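Local coordinates for protein formimidoylglutamase (Bacillus subtilis, PDB 3M1R) that hydrolyses N-formimidoyl-L-glutamate to L-glutamate and formamide in histidine degradation, using two manganese ions per subunit, at residues V248-H253 with P262-T267. Numbering follows the deposited sequence.
Sequences VLDQSH and PGGLYT
Two parts of one loop, 248-253 and 262-267, meet in a single beta bridge, L249 opposite L265 (CA-CA 4.4 Å). The first is extended at L249 and D250, then turns helical from Q251 to H253, where H253 N donates to D250 O (2.8 Å). The CA-to-CB bond of D250 points toward 262-267, and with chi1 t its OD1 reaches the backbone there. P262 leads in, its CA 3.5 Å from D250 OD1. G263, at phi/psi 90/26, which calls for glycine, gives D250 OD1 a weak bond from its N (2.9 Å). G264 N adds a straighter one to D250 OD1 (3.2 Å), and a CB on G264 would clash with V248 O and D250 N. D250 OD2 accepts from S252 N (3.0 Å) in an Asx turn and from S252 OG (2.8 Å). L265 makes the bridge: its N donates to V248 O (3.0 Å), its O accepts from D250 N (2.8 Å), and its CD1 packs on V248 CG2 (4.0 Å). Y266, chi1 m, sets CB over the face of the H253 ring (CH-pi, 3.8 Å to the centroid), rings inclined at 48°. T267 OG1 and H253 ND1 share a weak hydrogen bond (3.5 Å), and water 1 joins T267 OG1 to H253 O (2.9 Å each). This buried bridge follows D247, a ligand of calcium in this crystal and probably of manganese in the enzyme, just beyond strand 239-245 of the arginase-family parallel sheet; neighbouring subunits pack on it, L265 and Y266 touch helix 214-220, and Y266 occupies the N-cap position of helix 267-278, its N bonded to E269 OE1.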
# COMPACT_ATOMS: atom_id res chain seq x y z
N VAL D 248 18.46 -11.32 -11.56
CA VAL D 248 18.85 -11.37 -12.97
C VAL D 248 17.68 -10.88 -13.85
O VAL D 248 17.88 -10.41 -14.96
CB VAL D 248 19.24 -12.81 -13.39
CG1 VAL D 248 17.99 -13.68 -13.62
CG2 VAL D 248 20.11 -12.80 -14.63
N LEU D 249 16.47 -11.00 -13.32
CA LEU D 249 15.28 -10.58 -14.06
C LEU D 249 15.14 -9.08 -14.01
O LEU D 249 15.55 -8.45 -13.04
CB LEU D 249 14.01 -11.22 -13.48
CG LEU D 249 13.88 -12.72 -13.66
CD1 LEU D 249 12.84 -13.28 -12.69
CD2 LEU D 249 13.54 -13.10 -15.12
N ASP D 250 14.57 -8.53 -15.06
CA ASP D 250 14.27 -7.12 -15.17
C ASP D 250 13.28 -6.70 -14.10
O ASP D 250 12.35 -7.45 -13.75
CB ASP D 250 13.67 -6.84 -16.54
CG ASP D 250 13.52 -5.35 -16.82
OD1 ASP D 250 14.50 -4.73 -17.30
OD2 ASP D 250 12.43 -4.81 -16.56
N GLN D 251 13.45 -5.48 -13.58
CA GLN D 251 12.59 -5.03 -12.48
C GLN D 251 11.11 -5.15 -12.83
O GLN D 251 10.29 -5.44 -11.96
CB GLN D 251 12.95 -3.62 -11.98
CG GLN D 251 12.87 -2.52 -13.01
CD GLN D 251 13.32 -1.18 -12.43
OE1 GLN D 251 13.83 -1.12 -11.31
NE2 GLN D 251 13.14 -0.11 -13.18
N SER D 252 10.75 -4.96 -14.09
CA SER D 252 9.33 -5.06 -14.44
C SER D 252 8.77 -6.48 -14.29
O SER D 252 7.56 -6.65 -14.11
CB SER D 252 9.04 -4.48 -15.84
OG SER D 252 9.72 -5.21 -16.86
N HIS D 253 9.64 -7.49 -14.33
CA HIS D 253 9.25 -8.90 -14.21
C HIS D 253 9.47 -9.45 -12.80
O HIS D 253 8.81 -10.42 -12.41
CB HIS D 253 10.01 -9.78 -15.23
CG HIS D 253 9.53 -9.63 -16.64
ND1 HIS D 253 9.12 -10.70 -17.42
CD2 HIS D 253 9.35 -8.52 -17.40
CE1 HIS D 253 8.73 -10.25 -18.60
NE2 HIS D 253 8.85 -8.94 -18.61
N PRO D 262 16.49 -1.72 -14.41
CA PRO D 262 16.15 -2.06 -15.79
C PRO D 262 17.29 -2.80 -16.48
O PRO D 262 18.41 -2.82 -15.96
CB PRO D 262 15.94 -0.69 -16.42
CG PRO D 262 16.98 0.16 -15.73
CD PRO D 262 17.00 -0.34 -14.29
N GLY D 263 17.01 -3.41 -17.62
CA GLY D 263 18.03 -4.06 -18.44
C GLY D 263 18.29 -5.53 -18.14
O GLY D 263 19.38 -6.03 -18.41
N GLY D 264 17.30 -6.23 -17.61
CA GLY D 264 17.48 -7.62 -17.23
C GLY D 264 16.71 -8.63 -18.07
O GLY D 264 16.05 -8.29 -19.04
N LEU D 265 16.81 -9.89 -17.67
CA LEU D 265 16.11 -10.97 -18.36
C LEU D 265 14.59 -10.86 -18.19
O LEU D 265 14.10 -10.28 -17.22
CB LEU D 265 16.56 -12.32 -17.79
CG LEU D 265 17.91 -12.93 -18.14
CD1 LEU D 265 17.95 -14.35 -17.56
CD2 LEU D 265 18.10 -12.97 -19.66
N TYR D 266 13.83 -11.42 -19.12
CA TYR D 266 12.39 -11.52 -18.92
C TYR D 266 12.06 -12.94 -18.46
O TYR D 266 12.80 -13.85 -18.77
CB TYR D 266 11.65 -11.05 -20.18
CG TYR D 266 12.02 -9.60 -20.53
CD1 TYR D 266 12.70 -9.29 -21.70
CD2 TYR D 266 11.73 -8.55 -19.65
CE1 TYR D 266 13.05 -7.97 -22.01
CE2 TYR D 266 12.07 -7.24 -19.94
CZ TYR D 266 12.74 -6.95 -21.12
OH TYR D 266 13.08 -5.64 -21.40
N THR D 267 11.01 -13.14 -17.67
CA THR D 267 10.80 -14.43 -17.02
C THR D 267 10.68 -15.63 -17.99
O THR D 267 11.24 -16.68 -17.74
CB THR D 267 9.60 -14.43 -16.06
OG1 THR D 267 9.68 -13.29 -15.19
CG2 THR D 267 9.61 -15.69 -15.20
O HOH W 1 7.26 -12.29 -13.92